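PDB 2INV: inulin fructotransferase from Bacillus sp. snu-7, which breaks down inulin by intramolecular fructosyl transfer, probably releasing a cyclic difructose dianhydride from the polymer. Local coordinates for residues A[293-298]-A[331-336]; A[338-343]-A[370-375]; A[326-331]-A[360-365]; A[234-239]-A[257-262]; A[353-358]-A[377-382]. One frame throughout, in Å; residues are numbered along the deposited sequence.

Interaction 1: residues A[293-298]-A[331-336]; sequences ANHIRR and DNLFAY
Four parallel beta bridges, from His295-Leu333 to Arg298-Tyr336, join strands 295-298 and 332-336 on consecutive coils of the parallel beta-helix, their axes 4.7 Å apart and 13° from exactly parallel. Leu333 N donates to Asn294 O, Ile296 N to Leu333 O and Ala335 N to Ile296 O. The next acceptor is gripped twice: Ala335 O takes Arg298 N at 2.9 Å and Arg297 NH1 at 3.2 Å, the guanidinium nitrogen standing well above the carbonyl plane while the oxygen lies in the guanidinium plane. Bends at chi2 and chi3 bring Arg297 back to that oxygen. An alanine in place of Arg297 removes the side-chain donor to Ala335 O and would probably loosen this end of the ladder. At the other end, Asn294 and Asn332 run side by side with amides 15° apart, a step of an asparagine ladder in which Asn332 OD1 accepts Asn294 N at 3.0 Å plus a weak bond from Asn294 ND2. Ile296 CD1 makes CH-pi contact over the Phe334 ring, 4.0 Å from its centroid. Arg298 CG packs 3.4 Å from Tyr336 CD2, and Asp315 fixes both polar ends, by a salt bridge to Arg298 NH1 and a hydrogen bond to Tyr336 OH. Farther out, Asn294 bonds to Val267 and Asn270. His295 NE2 bonds to Glu288 O of the second subunit, which packs on the His295-Leu333-Ala335 face, while strands 320-323, 351-357 and 362-370 lie around the Ile296-Phe334 side.

Interaction 2: residues A[338-343]-A[370-375]; sequences VPPANI and SDVASQ
Ser370 opens the second segment with an internal bond: its OG sits between the backbone N and carbonyl carbon (chi1 65°) and donates to Val372 O at 2.7 Å. Asp371 follows, its CG in the same crowded position, so that the carboxylate points at the backbone of Val338. Val338 N gives Asp371 OD2 a straight but long and weak hydrogen bond of 3.4 Å, while Asp371 OD1 lies 2.9 Å from Val338 O, both acceptors. Val372 supplies the apolar half. Its CG1 crosses obliquely to Pro340 CG at 4.1 Å, and its CG2, wedged between backbone N and carbonyl carbon, meets Ile343 CD1 tip to tip at 4.0 Å. A turn with Asn342 N bonded to Pro339 O at 2.6 Å brings Pro340 and Ile343 to the one valine. Beyond, Ser374 OG turns to Pro350 O and Gln352 NE2, tying the segment to the start of strand 351-357 and the residue just before it. These connectors between strands of successive beta-helix coils, 328-337 to 351-357 and 362-370 to 375-379, thus touch lightly, through two apolar contacts and one weak bond, and the nearness of Asp371 OD1 to a carbonyl oxygen might raise the pKa of this acid.

Interaction 3: residues A[326-331]-A[360-365]; sequences NNLISD and ANVVAL
This is a buried strand-to-strand contact between successive coils of the right-handed beta-helix, in which strands 328-330 and 362-364 run parallel just ahead of the corners at Asp331 and Leu365. The axes lie 4.9 Å apart at 10°, and Leu328-Val362, Ile329-Val363 and Ser330-Ala364 pair as parallel bridges. Val362 N bonds to Asn327 O almost along the C=O axis, Ile329 N answers to Val362 O, and the longer bonds Ala364 N to Ile329 O and Asp331 N to Ala364 O finish the ladder. The aliphatic pairs, like the asparagines, stack like on like. Leu328 CD1, carried by a CG anti to the backbone N, lies alongside Val362 CG1 at 3.6 Å; on the other face Ile329 CD1 approaches Val363 CG2 at 4.2 Å. Packing is tight at Ser330, whose CB is 2.9 Å from Ala364 O; its OG reaches Asp331 OD1 of the third subunit. Before the strands, Asn327 and Asn361 adopt the same torsions, CG anti to the carbonyl carbon, and their amide planes are 11° apart. Asn361 OD1 is held by two donors, Asn327 N at 2.9 Å, out of the carbonyl plane, and Asn327 ND2 at 3.1 Å, in it. The pattern carries on in both chemistry and direction: Asn327 OD1 accepts Asn289 N from the preceding coil, while Asn327 ND2 also bonds to Cys286 O and Asn361 ND2 to Gly324 O. Such stacked, nearly parallel asparagine amides on successive coils form part of an asparagine ladder, a recognised feature of parallel beta-helices of the pectate-lyase type.

Interaction 4: residues A[234-239]-A[257-262]; sequences LLAENH and IEFTGC
Leu234, Cys262 and Ala236 have the most surface buried here, and each meets its partner differently. Leu234 acts chiefly through its backbone: its O accepts Glu258 N at 2.8 Å, nearly along the C=O axis, and so begins the parallel ladder of strands 235-237 and 258-260. Ala236 sits in the middle. Its N donates to Glu258 O, its O accepts Thr260 N, and its CB touches both Phe259 CD1 at 3.5 Å and Cys262 SG at 3.7 Å. Cys262 closes the far end. With SG anti to the carbonyl carbon (chi1 -55°), the sulphur turns back over the strand ends, 3.1 Å from Ala236 O, and accepts His239 N at 3.5 Å in a nearly straight bond (165°). Asn238 N bonds to Thr260 O, also close to the C=O axis, and a water gives one hydrogen each to Asn238 OD1 and Thr260 OG1 at the solvent side. Thr260 OG1 also bonds to Asn284 OD1, and Asn238 ND2 to Gly213 O. Gly261 has positive phi, and a CB there would run into Asn238 OD1. On the Leu235-Glu237 face, Thr260 CG2 lies beside Glu237 CG at 3.7 Å, and Glu258 turns its carboxylate to Arg254 and Ser255. The pair occupies consecutive coils of the beta-helix: strand 207-211 flanks the 234-239 side and strand 280-283 the 257-262 side, while Phe259 reaches Val267 of strand 266-268 from the Ala236 face.

Interaction 5: residues A[353-358]-A[377-382]; sequences ILIAGG and VVLDAS
Strands 353-357 and 377-379 run parallel, 10° apart, and three bonds link them: Val378 N to Ile353 O at 2.7 Å, Ile355 N to Val378 O at 2.9 Å, both close to the C=O axis, and Asp380 N to Ile355 O at 3.1 Å, out of the carbonyl plane. On the face of Ile353, Ile355, Val377 and Leu379, the matching torsions of Ile355 and Leu379 (chi1 near -54° in each) lay them side by side, with Ile355 CG1 and Leu379 CD1 3.7 Å apart. On the other face Leu354 crosses Val378 obliquely; its CG is anti to the backbone N, which carries CD1 over the strand to 3.4 Å from Val378 O and also against Val378 CG1. Beyond the last bond the regular ladder ends, but the chains stay close, with Ala381 turned away. The backbone brings Asp380 CB to 3.4 Å from Ala356 O, and CG anti to the backbone N sets the carboxylate for an Asx turn: OD2 accepts Ser382 N at 3.1 Å through its anti lone pair and takes a weak second bond from Ser382 OG. An alanine in place of Asp380 has no carboxylate to accept Ser382 N, and the turn would probably loosen, letting Ser382 drift from Gly357. A water accepts from Gly358 N and donates to Ser382 O at 2.8 Å. The Ile353 face meets Val363 of strand 362-370, and Ile353 itself also lies on Ile329 and Phe334, inside the coil. Aliphatic side chains stacked in register from coil to coil are characteristic of the right-handed parallel beta-helix, here in its C-terminal coils.

How the interactions relate
Along the chain, interaction 4 comes first, closing a loop of 17 residues before interaction 1 begins; the two are in series. Interaction 1 then spans residues 293-336, and interaction 3, sharing Asp331 and strand 328-337, opens before it closes, so they cross. Interaction 2 crosses interaction 3 and follows interaction 1, which it touches where Tyr336 O probably bonds to Asp371 N. Interaction 5 crosses both 2 and 3. It meets interaction 3 through Val363 and Ile329 and interaction 1 through Phe334 CZ and Ile353 CD1, across the coil interior. Interactions 1, 3, 4 and 5 thus zip strands of neighbouring coils, whereas interaction 2 joins connecting loops.

Interaction 1: residues A[293-298]-A[331-336]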
# COMPACT_ATOMS: atom_id res chain seq x y z
N ALA A 293 3.83 9.97 -11.85
CA ALA A 293 2.48 9.80 -11.33
C ALA A 293 2.26 10.41 -9.94
O ALA A 293 1.55 9.84 -9.11
CB ALA A 293 2.13 8.31 -11.30
N ASN A 294 2.86 11.57 -9.70
CA ASN A 294 2.72 12.24 -8.41
C ASN A 294 1.95 13.55 -8.57
O ASN A 294 2.05 14.21 -9.61
CB ASN A 294 4.09 12.59 -7.82
CG ASN A 294 4.93 11.36 -7.54
OD1 ASN A 294 4.66 10.59 -6.63
ND2 ASN A 294 5.97 11.17 -8.36
N HIS A 295 1.20 13.93 -7.55
CA HIS A 295 0.49 15.20 -7.59
C HIS A 295 1.30 16.15 -6.74
O HIS A 295 1.47 15.94 -5.54
CB HIS A 295 -0.92 15.10 -7.02
CG HIS A 295 -1.78 16.29 -7.35
ND1 HIS A 295 -1.59 17.52 -6.76
CD2 HIS A 295 -2.86 16.41 -8.14
CE1 HIS A 295 -2.54 18.35 -7.17
NE2 HIS A 295 -3.32 17.69 -8.01
N ILE A 296 1.82 17.18 -7.38
CA ILE A 296 2.67 18.15 -6.72
C ILE A 296 2.01 19.52 -6.65
O ILE A 296 1.90 20.23 -7.64
CB ILE A 296 4.01 18.22 -7.46
CG1 ILE A 296 4.51 16.78 -7.67
CG2 ILE A 296 5.02 19.04 -6.68
CD1 ILE A 296 5.62 16.64 -8.67
N ARG A 297 1.55 19.88 -5.45
CA ARG A 297 0.88 21.14 -5.22
C ARG A 297 1.65 22.08 -4.31
O ARG A 297 1.91 21.78 -3.14
CB ARG A 297 -0.53 20.88 -4.65
CG ARG A 297 -1.01 21.90 -3.62
CD ARG A 297 -1.14 23.28 -4.22
NE ARG A 297 -2.45 23.87 -3.96
CZ ARG A 297 -3.05 24.73 -4.77
NH1 ARG A 297 -2.45 25.11 -5.90
NH2 ARG A 297 -4.25 25.21 -4.47
N ARG A 298 2.00 23.22 -4.88
CA ARG A 298 2.72 24.25 -4.16
C ARG A 298 1.76 25.41 -3.93
O ARG A 298 1.02 25.79 -4.85
CB ARG A 298 3.91 24.72 -4.99
CG ARG A 298 4.56 26.02 -4.53
CD ARG A 298 5.12 25.88 -3.12
NE ARG A 298 4.95 27.11 -2.37
CZ ARG A 298 5.62 28.24 -2.61
NH1 ARG A 298 6.50 28.30 -3.59
NH2 ARG A 298 5.38 29.31 -1.86
N ASP A 331 4.65 12.25 -16.10
CA ASP A 331 3.29 11.98 -15.69
C ASP A 331 2.96 12.54 -14.30
O ASP A 331 2.35 11.85 -13.49
CB ASP A 331 3.04 10.48 -15.73
CG ASP A 331 1.59 10.13 -15.59
OD1 ASP A 331 0.75 10.82 -16.20
OD2 ASP A 331 1.28 9.15 -14.89
N ASN A 332 3.38 13.78 -14.05
CA ASN A 332 3.14 14.45 -12.77
C ASN A 332 2.20 15.64 -13.00
O ASN A 332 2.20 16.23 -14.08
CB ASN A 332 4.45 14.98 -12.18
CG ASN A 332 5.42 13.88 -11.82
OD1 ASN A 332 5.11 13.00 -11.01
ND2 ASN A 332 6.62 13.92 -12.41
N LEU A 333 1.39 15.99 -11.99
CA LEU A 333 0.49 17.13 -12.12
C LEU A 333 0.91 18.21 -11.12
O LEU A 333 0.87 17.99 -9.91
CB LEU A 333 -0.97 16.71 -11.86
CG LEU A 333 -2.07 17.68 -12.34
CD1 LEU A 333 -3.44 17.05 -12.14
CD2 LEU A 333 -1.99 19.00 -11.59
N PHE A 334 1.32 19.37 -11.65
CA PHE A 334 1.74 20.48 -10.81
C PHE A 334 0.65 21.55 -10.66
O PHE A 334 0.24 22.16 -11.64
CB PHE A 334 2.99 21.16 -11.38
CG PHE A 334 4.22 20.28 -11.41
CD1 PHE A 334 4.34 19.27 -12.35
CD2 PHE A 334 5.25 20.48 -10.50
CE1 PHE A 334 5.48 18.47 -12.40
CE2 PHE A 334 6.40 19.69 -10.54
CZ PHE A 334 6.51 18.68 -11.49
N ALA A 335 0.21 21.78 -9.43
CA ALA A 335 -0.81 22.78 -9.14
C ALA A 335 -0.14 23.84 -8.27
O ALA A 335 0.10 23.63 -7.08
CB ALA A 335 -1.98 22.15 -8.40
N TYR A 336 0.17 24.98 -8.87
CA TYR A 336 0.86 26.05 -8.18
C TYR A 336 -0.01 27.30 -8.00
O TYR A 336 -0.41 27.95 -8.97
CB TYR A 336 2.15 26.37 -8.93
CG TYR A 336 3.01 27.45 -8.34
CD1 TYR A 336 2.65 28.79 -8.46
CD2 TYR A 336 4.21 27.14 -7.69
CE1 TYR A 336 3.46 29.80 -7.95
CE2 TYR A 336 5.02 28.15 -7.17
CZ TYR A 336 4.64 29.47 -7.30
OH TYR A 336 5.44 30.47 -6.80

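Interaction 2: residues A[338-343]-A[370-375]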
# COMPACT_ATOMS: atom_id res chain seq x y z
N VAL A 338 0.31 30.66 -5.75
CA VAL A 338 1.06 31.49 -4.83
C VAL A 338 0.93 32.97 -5.20
O VAL A 338 1.08 33.36 -6.36
CB VAL A 338 2.55 31.09 -4.84
CG1 VAL A 338 3.36 32.02 -3.93
CG2 VAL A 338 2.70 29.66 -4.37
N PRO A 339 0.60 33.81 -4.21
CA PRO A 339 0.44 35.26 -4.36
C PRO A 339 1.63 35.89 -5.09
O PRO A 339 2.78 35.67 -4.71
CB PRO A 339 0.33 35.74 -2.92
CG PRO A 339 -0.50 34.66 -2.30
CD PRO A 339 0.04 33.37 -2.91
N PRO A 340 1.37 36.64 -6.17
CA PRO A 340 2.47 37.28 -6.90
C PRO A 340 3.46 37.92 -5.94
O PRO A 340 4.67 37.89 -6.18
CB PRO A 340 1.76 38.32 -7.75
CG PRO A 340 0.50 37.62 -8.12
CD PRO A 340 0.07 36.90 -6.83
N ALA A 341 2.92 38.46 -4.85
CA ALA A 341 3.72 39.15 -3.84
C ALA A 341 4.53 38.25 -2.91
O ALA A 341 5.37 38.74 -2.16
CB ALA A 341 2.81 40.05 -3.01
N ASN A 342 4.27 36.95 -2.94
CA ASN A 342 5.04 36.08 -2.07
C ASN A 342 6.09 35.38 -2.90
O ASN A 342 6.91 34.61 -2.37
CB ASN A 342 4.13 35.09 -1.37
CG ASN A 342 3.23 35.75 -0.34
OD1 ASN A 342 3.69 36.53 0.49
ND2 ASN A 342 1.95 35.44 -0.41
N ILE A 343 6.08 35.68 -4.19
CA ILE A 343 7.01 35.07 -5.11
C ILE A 343 8.40 35.70 -5.10
O ILE A 343 8.61 36.88 -5.40
CB ILE A 343 6.41 35.07 -6.52
CG1 ILE A 343 5.14 34.21 -6.50
CG2 ILE A 343 7.41 34.52 -7.53
CD1 ILE A 343 4.35 34.21 -7.78
N SER A 370 -1.09 27.04 -12.92
CA SER A 370 -0.65 28.06 -11.99
C SER A 370 -1.36 29.37 -12.24
O SER A 370 -1.75 29.68 -13.37
CB SER A 370 0.87 28.24 -12.04
OG SER A 370 1.28 28.74 -13.29
N ASP A 371 -1.50 30.12 -11.16
CA ASP A 371 -2.17 31.41 -11.19
C ASP A 371 -1.30 32.48 -11.84
O ASP A 371 -1.78 33.57 -12.15
CB ASP A 371 -2.52 31.82 -9.76
CG ASP A 371 -1.28 32.00 -8.89
OD1 ASP A 371 -1.28 32.89 -8.01
OD2 ASP A 371 -0.31 31.24 -9.09
N VAL A 372 -0.03 32.16 -12.05
CA VAL A 372 0.87 33.12 -12.64
C VAL A 372 1.69 32.52 -13.77
O VAL A 372 1.79 31.30 -13.89
CB VAL A 372 1.84 33.68 -11.58
CG1 VAL A 372 1.08 34.37 -10.48
CG2 VAL A 372 2.68 32.54 -11.01
N ALA A 373 2.25 33.39 -14.59
CA ALA A 373 3.09 32.95 -15.69
C ALA A 373 4.19 32.17 -14.97
O ALA A 373 4.77 32.66 -14.01
CB ALA A 373 3.68 34.14 -16.43
N SER A 374 4.46 30.96 -15.44
CA SER A 374 5.47 30.12 -14.80
C SER A 374 6.29 29.35 -15.81
O SER A 374 5.80 29.00 -16.89
CB SER A 374 4.78 29.15 -13.84
OG SER A 374 5.61 28.04 -13.54
N GLN A 375 7.56 29.10 -15.49
CA GLN A 375 8.40 28.32 -16.38
C GLN A 375 8.24 26.89 -15.88
O GLN A 375 8.71 26.54 -14.79
CB GLN A 375 9.86 28.76 -16.31
CG GLN A 375 10.18 30.05 -17.09
CD GLN A 375 9.63 30.06 -18.51
OE1 GLN A 375 8.60 30.69 -18.78
NE2 GLN A 375 10.31 29.37 -19.42

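Interaction 3: residues A[326-331]-A[360-365]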
# COMPACT_ATOMS: atom_id res chain seq x y z
N ASN A 326 20.24 11.02 -15.87
CA ASN A 326 19.26 10.06 -16.33
C ASN A 326 17.99 9.84 -15.51
O ASN A 326 17.43 8.75 -15.51
CB ASN A 326 19.95 8.72 -16.56
CG ASN A 326 20.68 8.67 -17.88
OD1 ASN A 326 20.05 8.65 -18.94
ND2 ASN A 326 22.01 8.65 -17.83
N ASN A 327 17.53 10.88 -14.83
CA ASN A 327 16.31 10.79 -14.04
C ASN A 327 15.11 11.04 -14.96
O ASN A 327 15.21 11.82 -15.91
CB ASN A 327 16.35 11.81 -12.90
CG ASN A 327 17.49 11.56 -11.94
OD1 ASN A 327 17.52 10.56 -11.22
ND2 ASN A 327 18.45 12.48 -11.92
N LEU A 328 13.99 10.38 -14.67
CA LEU A 328 12.78 10.55 -15.47
C LEU A 328 11.63 11.14 -14.66
O LEU A 328 10.97 10.43 -13.89
CB LEU A 328 12.33 9.21 -16.07
CG LEU A 328 10.98 9.23 -16.81
CD1 LEU A 328 11.07 10.14 -18.03
CD2 LEU A 328 10.60 7.83 -17.22
N ILE A 329 11.40 12.44 -14.85
CA ILE A 329 10.32 13.13 -14.16
C ILE A 329 9.17 13.23 -15.16
O ILE A 329 9.20 14.07 -16.07
CB ILE A 329 10.76 14.55 -13.73
CG1 ILE A 329 12.06 14.47 -12.92
CG2 ILE A 329 9.67 15.22 -12.92
CD1 ILE A 329 13.32 14.52 -13.76
N SER A 330 8.16 12.38 -14.99
CA SER A 330 7.04 12.38 -15.92
C SER A 330 5.69 12.08 -15.29
O SER A 330 5.60 11.70 -14.12
CB SER A 330 7.32 11.35 -17.01
OG SER A 330 7.52 10.06 -16.44
N ASP A 331 4.65 12.25 -16.10
CA ASP A 331 3.29 11.98 -15.69
C ASP A 331 2.96 12.54 -14.30
O ASP A 331 2.35 11.85 -13.49
CB ASP A 331 3.04 10.48 -15.73
CG ASP A 331 1.59 10.13 -15.59
OD1 ASP A 331 0.75 10.82 -16.20
OD2 ASP A 331 1.28 9.15 -14.89
N ALA A 360 21.43 13.81 -19.54
CA ALA A 360 20.34 12.94 -19.98
C ALA A 360 19.02 12.96 -19.22
O ALA A 360 18.21 12.04 -19.39
CB ALA A 360 20.85 11.53 -20.04
N ASN A 361 18.76 13.97 -18.40
CA ASN A 361 17.49 13.96 -17.70
C ASN A 361 16.35 14.10 -18.69
O ASN A 361 16.47 14.82 -19.69
CB ASN A 361 17.47 15.02 -16.61
CG ASN A 361 18.41 14.68 -15.48
OD1 ASN A 361 18.14 13.76 -14.69
ND2 ASN A 361 19.52 15.40 -15.39
N VAL A 362 15.27 13.38 -18.42
CA VAL A 362 14.11 13.39 -19.29
C VAL A 362 12.87 13.88 -18.55
O VAL A 362 12.52 13.36 -17.49
CB VAL A 362 13.86 11.98 -19.84
CG1 VAL A 362 12.62 11.95 -20.71
CG2 VAL A 362 15.08 11.52 -20.63
N VAL A 363 12.22 14.89 -19.11
CA VAL A 363 11.03 15.46 -18.52
C VAL A 363 9.88 15.40 -19.53
O VAL A 363 9.85 16.17 -20.49
CB VAL A 363 11.30 16.91 -18.09
CG1 VAL A 363 10.04 17.54 -17.54
CG2 VAL A 363 12.42 16.94 -17.05
N ALA A 364 8.95 14.48 -19.30
CA ALA A 364 7.82 14.30 -20.20
C ALA A 364 6.46 14.21 -19.52
O ALA A 364 6.34 13.73 -18.39
CB ALA A 364 8.05 13.06 -21.07
N LEU A 365 5.44 14.66 -20.25
CA LEU A 365 4.05 14.66 -19.80
C LEU A 365 3.85 15.12 -18.35
O LEU A 365 3.53 14.32 -17.47
CB LEU A 365 3.43 13.27 -19.99
CG LEU A 365 1.91 13.24 -19.82
CD1 LEU A 365 1.27 14.24 -20.77
CD2 LEU A 365 1.39 11.84 -20.09

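Interaction 4: residues A[234-239]-A[257-262]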
# COMPACT_ATOMS: atom_id res chain seq x y z
N LEU A 234 10.72 13.35 4.21
CA LEU A 234 11.35 12.06 3.92
C LEU A 234 12.73 12.38 3.35
O LEU A 234 12.86 13.11 2.37
CB LEU A 234 10.55 11.26 2.89
CG LEU A 234 11.25 9.98 2.43
CD1 LEU A 234 11.45 9.03 3.60
CD2 LEU A 234 10.42 9.32 1.35
N LEU A 235 13.75 11.84 4.00
CA LEU A 235 15.13 12.06 3.59
C LEU A 235 15.82 10.73 3.34
O LEU A 235 15.68 9.79 4.13
CB LEU A 235 15.85 12.85 4.68
CG LEU A 235 17.38 12.91 4.69
CD1 LEU A 235 17.90 13.56 3.42
CD2 LEU A 235 17.82 13.70 5.91
N ALA A 236 16.56 10.64 2.24
CA ALA A 236 17.27 9.41 1.91
C ALA A 236 18.71 9.69 1.50
O ALA A 236 18.97 10.51 0.62
CB ALA A 236 16.54 8.69 0.80
N GLU A 237 19.65 9.00 2.13
CA GLU A 237 21.07 9.20 1.83
C GLU A 237 21.74 7.99 1.21
O GLU A 237 21.83 6.92 1.82
CB GLU A 237 21.83 9.60 3.10
CG GLU A 237 21.28 10.86 3.76
CD GLU A 237 22.12 11.30 4.95
OE1 GLU A 237 22.90 10.46 5.47
OE2 GLU A 237 21.97 12.46 5.39
N ASN A 238 22.21 8.17 -0.02
CA ASN A 238 22.91 7.11 -0.74
C ASN A 238 22.12 5.81 -0.72
O ASN A 238 22.65 4.75 -0.37
CB ASN A 238 24.30 6.92 -0.13
CG ASN A 238 25.00 8.24 0.10
OD1 ASN A 238 25.19 9.04 -0.83
ND2 ASN A 238 25.39 8.50 1.35
N HIS A 239 20.85 5.92 -1.08
CA HIS A 239 19.95 4.77 -1.14
C HIS A 239 19.87 4.28 -2.56
O HIS A 239 20.02 5.04 -3.51
CB HIS A 239 18.55 5.13 -0.66
CG HIS A 239 18.29 4.76 0.77
ND1 HIS A 239 17.42 3.75 1.13
CD2 HIS A 239 18.79 5.26 1.92
CE1 HIS A 239 17.39 3.66 2.45
NE2 HIS A 239 18.21 4.56 2.95
N ILE A 257 10.31 15.48 -0.04
CA ILE A 257 11.08 14.30 -0.42
C ILE A 257 12.44 14.80 -0.81
O ILE A 257 12.59 15.60 -1.73
CB ILE A 257 10.43 13.54 -1.57
CG1 ILE A 257 9.12 12.91 -1.09
CG2 ILE A 257 11.39 12.45 -2.07
CD1 ILE A 257 8.33 12.23 -2.18
N GLU A 258 13.45 14.31 -0.10
CA GLU A 258 14.80 14.77 -0.33
C GLU A 258 15.81 13.64 -0.36
O GLU A 258 16.11 13.00 0.65
CB GLU A 258 15.16 15.77 0.76
CG GLU A 258 16.38 16.59 0.50
CD GLU A 258 16.64 17.54 1.63
OE1 GLU A 258 15.68 18.21 2.07
OE2 GLU A 258 17.81 17.65 2.09
N PHE A 259 16.36 13.41 -1.55
CA PHE A 259 17.35 12.37 -1.78
C PHE A 259 18.72 12.99 -1.99
O PHE A 259 18.85 13.94 -2.75
CB PHE A 259 17.06 11.60 -3.08
CG PHE A 259 15.83 10.73 -3.05
CD1 PHE A 259 15.13 10.50 -1.88
CD2 PHE A 259 15.42 10.09 -4.22
CE1 PHE A 259 14.02 9.63 -1.87
CE2 PHE A 259 14.33 9.23 -4.22
CZ PHE A 259 13.63 9.00 -3.05
N THR A 260 19.75 12.50 -1.32
CA THR A 260 21.07 13.00 -1.64
C THR A 260 21.88 11.80 -2.09
O THR A 260 22.06 10.84 -1.35
CB THR A 260 21.80 13.74 -0.49
OG1 THR A 260 23.17 13.96 -0.88
CG2 THR A 260 21.77 12.95 0.80
N GLY A 261 22.32 11.87 -3.34
CA GLY A 261 23.12 10.81 -3.92
C GLY A 261 22.47 9.44 -3.96
O GLY A 261 23.16 8.43 -3.82
N CYS A 262 21.15 9.37 -4.13
CA CYS A 262 20.50 8.07 -4.21
C CYS A 262 20.47 7.70 -5.68
O CYS A 262 20.42 8.58 -6.55
CB CYS A 262 19.08 8.14 -3.64
SG CYS A 262 19.00 8.77 -1.95
O HOH W 1 24.77 11.72 -0.36

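Interaction 5: residues A[353-358]-A[377-382]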
# COMPACT_ATOMS: atom_id res chain seq x y z
N ILE A 353 9.77 22.84 -12.68
CA ILE A 353 10.84 21.84 -12.70
C ILE A 353 12.18 22.43 -13.10
O ILE A 353 12.33 23.02 -14.17
CB ILE A 353 10.50 20.67 -13.64
CG1 ILE A 353 9.27 19.93 -13.12
CG2 ILE A 353 11.69 19.72 -13.75
CD1 ILE A 353 8.71 18.90 -14.06
N LEU A 354 13.16 22.29 -12.21
CA LEU A 354 14.51 22.79 -12.47
C LEU A 354 15.51 21.65 -12.52
O LEU A 354 15.64 20.86 -11.57
CB LEU A 354 14.95 23.80 -11.41
CG LEU A 354 16.42 24.21 -11.52
CD1 LEU A 354 16.65 24.95 -12.84
CD2 LEU A 354 16.80 25.09 -10.34
N ILE A 355 16.21 21.59 -13.63
CA ILE A 355 17.24 20.59 -13.86
C ILE A 355 18.53 21.38 -13.65
O ILE A 355 19.09 21.97 -14.57
CB ILE A 355 17.08 20.02 -15.29
CG1 ILE A 355 15.63 19.53 -15.47
CG2 ILE A 355 18.04 18.87 -15.53
CD1 ILE A 355 15.21 18.43 -14.50
N ALA A 356 18.97 21.40 -12.39
CA ALA A 356 20.15 22.13 -11.93
C ALA A 356 21.46 21.78 -12.60
O ALA A 356 22.31 22.65 -12.82
CB ALA A 356 20.30 21.93 -10.42
N GLY A 357 21.62 20.51 -12.91
CA GLY A 357 22.83 20.06 -13.56
C GLY A 357 22.64 18.60 -13.84
O GLY A 357 21.76 17.97 -13.27
N GLY A 358 23.45 18.05 -14.72
CA GLY A 358 23.28 16.66 -15.00
C GLY A 358 23.13 16.37 -16.47
O GLY A 358 22.86 17.25 -17.30
N VAL A 377 9.52 24.18 -17.01
CA VAL A 377 10.78 23.49 -16.93
C VAL A 377 11.93 24.42 -17.25
O VAL A 377 11.86 25.21 -18.20
CB VAL A 377 10.82 22.29 -17.91
CG1 VAL A 377 12.11 21.51 -17.71
CG2 VAL A 377 9.61 21.41 -17.70
N VAL A 378 12.97 24.35 -16.44
CA VAL A 378 14.14 25.17 -16.66
C VAL A 378 15.34 24.25 -16.62
O VAL A 378 15.54 23.49 -15.67
CB VAL A 378 14.32 26.24 -15.57
CG1 VAL A 378 15.66 26.95 -15.75
CG2 VAL A 378 13.20 27.26 -15.66
N LEU A 379 16.14 24.31 -17.67
CA LEU A 379 17.34 23.51 -17.75
C LEU A 379 18.48 24.49 -17.61
O LEU A 379 18.65 25.41 -18.41
CB LEU A 379 17.43 22.79 -19.09
CG LEU A 379 16.26 21.89 -19.61
CD1 LEU A 379 16.09 20.70 -18.99
CD2 LEU A 379 15.07 22.50 -19.82
N ASP A 380 19.25 24.30 -16.55
CA ASP A 380 20.37 25.16 -16.24
C ASP A 380 21.53 24.93 -17.22
O ASP A 380 21.69 23.84 -17.76
CB ASP A 380 20.77 24.88 -14.80
CG ASP A 380 21.85 25.80 -14.30
OD1 ASP A 380 21.55 26.81 -13.63
OD2 ASP A 380 23.03 25.50 -14.58
N ALA A 381 22.31 25.99 -17.46
CA ALA A 381 23.43 25.94 -18.40
C ALA A 381 24.43 24.81 -18.19
O ALA A 381 25.26 24.54 -19.05
CB ALA A 381 24.15 27.29 -18.39
N SER A 382 24.36 24.15 -17.03
CA SER A 382 25.27 23.06 -16.73
C SER A 382 24.77 21.79 -17.38
O SER A 382 25.56 20.94 -17.80
CB SER A 382 25.38 22.84 -15.22
OG SER A 382 26.00 23.92 -14.57
O HOH W 2 26.18 19.11 -15.82